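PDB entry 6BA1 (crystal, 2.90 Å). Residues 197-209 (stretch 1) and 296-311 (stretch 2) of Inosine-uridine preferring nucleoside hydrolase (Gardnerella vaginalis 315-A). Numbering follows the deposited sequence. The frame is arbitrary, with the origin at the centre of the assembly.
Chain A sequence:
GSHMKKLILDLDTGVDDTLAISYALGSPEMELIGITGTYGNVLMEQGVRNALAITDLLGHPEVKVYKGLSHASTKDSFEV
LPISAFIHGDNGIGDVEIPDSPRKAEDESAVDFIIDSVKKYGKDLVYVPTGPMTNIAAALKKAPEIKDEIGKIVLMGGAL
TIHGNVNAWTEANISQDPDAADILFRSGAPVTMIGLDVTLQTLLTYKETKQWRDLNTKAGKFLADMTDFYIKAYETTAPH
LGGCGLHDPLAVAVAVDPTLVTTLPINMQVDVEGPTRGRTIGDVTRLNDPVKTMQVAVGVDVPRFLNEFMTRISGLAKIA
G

Stretch 1, residues 197-209: DVTLQTLLTYKET
Stretch 2 (296-311) VAVGVDVPRFLNEFMT

How do the two stretches run past each other? They advance in the same general direction: Val198 CA lies 5.6 Å from Val298 CA, Thr202 CA 5.9 Å from Val302 CA, and Glu208 CA 7.8 Å from Met310 CA. Stretch 1 leaves a helix at its start, crosses an extended segment at Leu203 and Leu204 (phi/psi -158/141 and -145/148), and enters a second helix at Tyr206, with Thr205 as N-cap. Stretch 2 carries on a strand that began earlier and runs through Val296 to Val300, then a helix from Val302, preceded by Asp301, whose OD1 accepts a weak capping bond of 3.4 Å from Arg304 N. Together they bury 695 Å², with no hydrogen bond between them among the modelled atoms; packing dominates.

Why does Val198 cover the most surface? Its CA-to-CB bond points toward the strand, and with chi1 at 152° (t) the branched side chain reaches several strand residues at once. Val198 CG2 lies 3.4 Å from Val298 C and 3.7 Å from Ala297 CB, while Val198 CG1 meets Val300 CB at 3.7 Å. A compact, apolar, buried side chain suits this close approach to backbone. Val298 itself points away. Nearby, Asp197 OD2 sits 3.1 Å from Ala297 O, a proximity of two acceptors rather than a bond.

What do Val300 and Gln201 add? Val300, chi1 54° (p), points toward stretch 1, where its side chain meets both Val198 and Gln201. Gln201, m at chi1 (-65°), extended at chi2 (177°, t) and turned at chi3 (61°), folds its amide back so that Gln201 NE2 donates to Asp197 O at 2.9 Å. This gives the amide nitrogen one partner within its own stretch and leaves Gln201 OE1 3.8 Å from Val300 CG1. The aliphatic part packs too: Gln201 CB is 3.8 Å from Val302 CG2, and Val302 CG1, on a t rotamer, lies 3.6 Å from Gln201 O.

How does the contact continue along the helix of stretch 2? Phe305, Leu306, Phe309 and Met310 all point toward stretch 1. Leu204, with chi1 and chi2 both p, brings CD2 to 3.3 Å from Phe309 CE1, whereas Thr202 OG1 approaches Phe305 CE1 at 3.7 Å. Leu306, t then p, places CD1 3.7 Å from Leu203 O. Glu208 (m, p) turns its carboxylate back: OE1 accepts from Thr205 N and from Thr205 OG1, both at 2.7 Å, leaving its aliphatic carbons to pack. Met310, m at all three chi angles, brings CE within 3.7 Å of Glu208 CB and 3.2 Å of Glu208 O.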

# COMPACT_ATOMS: atom_id res chain seq x y z
N ASP A 197 8.46 -2.78 3.63
CA ASP A 197 7.74 -3.91 3.01
C ASP A 197 8.63 -4.96 2.32
O ASP A 197 8.24 -6.12 2.20
CB ASP A 197 6.60 -3.45 2.06
CG ASP A 197 6.86 -2.10 1.41
OD1 ASP A 197 5.93 -1.26 1.44
OD2 ASP A 197 7.98 -1.86 0.90
N VAL A 198 9.81 -4.54 1.88
CA VAL A 198 10.82 -5.44 1.34
C VAL A 198 12.04 -5.62 2.27
O VAL A 198 12.53 -6.74 2.41
CB VAL A 198 11.18 -5.01 -0.11
CG1 VAL A 198 12.59 -5.38 -0.51
CG2 VAL A 198 10.16 -5.59 -1.09
N THR A 199 12.53 -4.55 2.91
CA THR A 199 13.77 -4.63 3.71
C THR A 199 13.63 -5.41 5.03
O THR A 199 14.62 -5.98 5.51
CB THR A 199 14.39 -3.26 4.03
OG1 THR A 199 13.52 -2.49 4.88
CG2 THR A 199 14.71 -2.47 2.76
N LEU A 200 12.42 -5.45 5.59
CA LEU A 200 12.17 -6.22 6.80
C LEU A 200 12.10 -7.73 6.56
O LEU A 200 12.10 -8.50 7.52
CB LEU A 200 10.89 -5.73 7.50
CG LEU A 200 10.97 -4.33 8.11
CD1 LEU A 200 9.62 -3.88 8.62
CD2 LEU A 200 12.00 -4.26 9.23
N GLN A 201 12.01 -8.15 5.29
CA GLN A 201 12.19 -9.55 4.91
C GLN A 201 13.67 -9.99 4.92
O GLN A 201 13.97 -11.17 5.07
CB GLN A 201 11.54 -9.85 3.55
CG GLN A 201 10.02 -9.70 3.53
CD GLN A 201 9.42 -9.93 2.15
OE1 GLN A 201 9.55 -11.01 1.59
NE2 GLN A 201 8.76 -8.91 1.60
N THR A 202 14.58 -9.03 4.72
CA THR A 202 16.03 -9.28 4.80
C THR A 202 16.51 -9.44 6.22
O THR A 202 15.97 -8.83 7.14
CB THR A 202 16.83 -8.14 4.15
OG1 THR A 202 16.37 -7.94 2.81
N LEU A 203 17.54 -10.26 6.39
CA LEU A 203 18.08 -10.62 7.70
C LEU A 203 19.54 -11.10 7.60
O LEU A 203 19.90 -11.81 6.65
CB LEU A 203 17.22 -11.72 8.31
CG LEU A 203 17.69 -12.40 9.63
CD1 LEU A 203 17.68 -11.41 10.78
CD2 LEU A 203 16.83 -13.61 9.97
N LEU A 204 20.37 -10.71 8.57
CA LEU A 204 21.61 -11.45 8.86
C LEU A 204 21.95 -11.47 10.35
O LEU A 204 21.64 -10.52 11.07
CB LEU A 204 22.80 -10.99 7.98
CG LEU A 204 23.59 -9.68 8.16
CD1 LEU A 204 24.34 -9.58 9.50
CD2 LEU A 204 24.61 -9.57 7.04
N THR A 205 22.59 -12.56 10.77
CA THR A 205 22.87 -12.86 12.17
C THR A 205 24.39 -12.99 12.34
O THR A 205 25.14 -12.73 11.41
CB THR A 205 22.17 -14.20 12.57
OG1 THR A 205 22.45 -15.15 11.54
CG2 THR A 205 20.66 -14.00 12.68
N TYR A 206 24.83 -13.38 13.54
CA TYR A 206 26.25 -13.63 13.80
C TYR A 206 26.86 -14.77 12.97
O TYR A 206 28.07 -14.81 12.78
CB TYR A 206 26.49 -13.93 15.29
CG TYR A 206 25.98 -12.87 16.23
CD1 TYR A 206 26.62 -11.63 16.32
CD2 TYR A 206 24.87 -13.10 17.05
CE1 TYR A 206 26.16 -10.65 17.20
CE2 TYR A 206 24.42 -12.14 17.93
CZ TYR A 206 25.06 -10.92 17.99
OH TYR A 206 24.60 -9.96 18.85
N LYS A 207 26.02 -15.70 12.50
CA LYS A 207 26.44 -16.74 11.54
C LYS A 207 27.17 -16.13 10.33
O LYS A 207 28.18 -16.68 9.87
CB LYS A 207 25.24 -17.57 11.07
N GLU A 208 26.67 -14.99 9.86
CA GLU A 208 27.22 -14.28 8.69
C GLU A 208 28.44 -13.40 9.03
O GLU A 208 29.38 -13.32 8.24
CB GLU A 208 26.12 -13.42 8.01
CG GLU A 208 25.06 -14.22 7.24
CD GLU A 208 24.09 -15.00 8.13
OE1 GLU A 208 23.69 -14.50 9.20
OE2 GLU A 208 23.72 -16.13 7.74
N THR A 209 28.43 -12.75 10.20
CA THR A 209 29.53 -11.85 10.59
C THR A 209 30.78 -12.63 11.04
O THR A 209 31.90 -12.13 10.90
CB THR A 209 29.12 -10.85 11.69
OG1 THR A 209 28.86 -11.53 12.92
CG2 THR A 209 27.88 -10.06 11.27
N VAL A 296 7.28 0.83 -6.45
CA VAL A 296 7.55 0.45 -5.06
C VAL A 296 7.76 -1.05 -4.96
O VAL A 296 7.02 -1.83 -5.54
CB VAL A 296 6.42 0.87 -4.10
CG1 VAL A 296 6.79 0.52 -2.66
CG2 VAL A 296 6.15 2.37 -4.23
N ALA A 297 8.78 -1.43 -4.21
CA ALA A 297 9.16 -2.82 -4.06
C ALA A 297 8.23 -3.45 -3.06
O ALA A 297 8.03 -2.90 -1.97
CB ALA A 297 10.59 -2.92 -3.57
N VAL A 298 7.66 -4.59 -3.43
CA VAL A 298 6.75 -5.35 -2.56
C VAL A 298 7.21 -6.79 -2.29
O VAL A 298 6.99 -7.30 -1.18
CB VAL A 298 5.32 -5.39 -3.14
CG1 VAL A 298 4.34 -5.82 -2.06
CG2 VAL A 298 4.93 -4.02 -3.71
N GLY A 299 7.82 -7.43 -3.28
CA GLY A 299 8.44 -8.76 -3.12
C GLY A 299 9.93 -8.70 -3.33
O GLY A 299 10.44 -7.77 -3.95
N VAL A 300 10.64 -9.70 -2.82
CA VAL A 300 12.10 -9.74 -2.87
C VAL A 300 12.64 -11.18 -2.76
O VAL A 300 12.09 -12.00 -2.03
CB VAL A 300 12.72 -8.84 -1.77
CG1 VAL A 300 12.19 -9.18 -0.38
CG2 VAL A 300 14.25 -8.90 -1.79
N ASP A 301 13.71 -11.46 -3.51
CA ASP A 301 14.38 -12.76 -3.50
C ASP A 301 15.42 -12.76 -2.38
O ASP A 301 16.60 -12.53 -2.62
CB ASP A 301 15.01 -13.00 -4.89
CG ASP A 301 15.50 -14.42 -5.10
OD1 ASP A 301 15.73 -15.16 -4.11
OD2 ASP A 301 15.66 -14.80 -6.28
N VAL A 302 14.98 -13.03 -1.15
CA VAL A 302 15.82 -12.85 0.05
C VAL A 302 17.07 -13.74 0.08
O VAL A 302 18.15 -13.26 0.40
CB VAL A 302 15.01 -13.01 1.37
CG1 VAL A 302 15.92 -12.94 2.60
CG2 VAL A 302 13.92 -11.96 1.45
N PRO A 303 16.92 -15.05 -0.23
CA PRO A 303 18.09 -15.94 -0.20
C PRO A 303 19.14 -15.64 -1.28
O PRO A 303 20.33 -15.85 -1.04
CB PRO A 303 17.49 -17.33 -0.42
CG PRO A 303 16.05 -17.18 -0.08
CD PRO A 303 15.70 -15.81 -0.55
N ARG A 304 18.70 -15.17 -2.45
CA ARG A 304 19.62 -14.77 -3.52
C ARG A 304 20.30 -13.45 -3.19
O ARG A 304 21.50 -13.31 -3.44
CB ARG A 304 18.88 -14.65 -4.86
CG ARG A 304 19.81 -14.69 -6.06
CD ARG A 304 19.05 -14.55 -7.36
NE ARG A 304 18.80 -13.16 -7.74
CZ ARG A 304 17.99 -12.78 -8.72
NH1 ARG A 304 17.31 -13.67 -9.44
NH2 ARG A 304 17.83 -11.49 -8.99
N PHE A 305 19.55 -12.50 -2.66
CA PHE A 305 20.12 -11.24 -2.17
C PHE A 305 21.15 -11.48 -1.07
O PHE A 305 22.23 -10.91 -1.11
CB PHE A 305 19.03 -10.29 -1.66
CG PHE A 305 19.56 -9.16 -0.82
CD1 PHE A 305 19.27 -9.09 0.54
CD2 PHE A 305 20.37 -8.19 -1.39
CE1 PHE A 305 19.75 -8.05 1.31
CE2 PHE A 305 20.87 -7.15 -0.63
CZ PHE A 305 20.57 -7.08 0.72
N LEU A 306 20.82 -12.32 -0.10
CA LEU A 306 21.74 -12.67 0.99
C LEU A 306 23.03 -13.33 0.47
O LEU A 306 24.10 -13.10 1.01
CB LEU A 306 21.05 -13.57 2.02
CG LEU A 306 21.85 -14.00 3.27
CD1 LEU A 306 22.33 -12.79 4.04
CD2 LEU A 306 21.04 -14.93 4.16
N ASN A 307 22.91 -14.15 -0.58
CA ASN A 307 24.08 -14.77 -1.22
C ASN A 307 24.90 -13.75 -2.02
O ASN A 307 26.13 -13.74 -1.95
CB ASN A 307 23.64 -15.91 -2.14
CG ASN A 307 24.82 -16.60 -2.81
OD1 ASN A 307 25.73 -17.08 -2.15
ND2 ASN A 307 24.80 -16.63 -4.14
N GLU A 308 24.22 -12.90 -2.79
CA GLU A 308 24.85 -11.81 -3.55
C GLU A 308 25.60 -10.86 -2.61
O GLU A 308 26.73 -10.46 -2.89
CB GLU A 308 23.79 -11.03 -4.35
CG GLU A 308 24.24 -10.54 -5.72
CD GLU A 308 24.35 -11.65 -6.76
OE1 GLU A 308 23.51 -12.57 -6.77
OE2 GLU A 308 25.28 -11.60 -7.58
N PHE A 309 24.95 -10.52 -1.50
CA PHE A 309 25.49 -9.66 -0.44
C PHE A 309 26.79 -10.19 0.15
O PHE A 309 27.79 -9.47 0.20
CB PHE A 309 24.42 -9.51 0.66
CG PHE A 309 24.82 -8.69 1.84
CD1 PHE A 309 25.41 -9.28 2.96
CD2 PHE A 309 24.55 -7.32 1.88
CE1 PHE A 309 25.75 -8.53 4.07
CE2 PHE A 309 24.90 -6.56 2.98
CZ PHE A 309 25.50 -7.16 4.08
N MET A 310 26.78 -11.44 0.59
CA MET A 310 27.96 -12.05 1.22
C MET A 310 29.09 -12.31 0.24
O MET A 310 30.25 -12.10 0.58
CB MET A 310 27.58 -13.34 1.95
CG MET A 310 26.65 -13.14 3.14
SD MET A 310 27.34 -12.14 4.48
CE MET A 310 28.51 -13.28 5.19
N THR A 311 28.76 -12.75 -0.98
CA THR A 311 29.76 -12.97 -2.04
C THR A 311 30.52 -11.68 -2.36
O THR A 311 31.76 -11.68 -2.41
CB THR A 311 29.11 -13.52 -3.33
OG1 THR A 311 28.46 -14.76 -3.05
CG2 THR A 311 30.14 -13.74 -4.44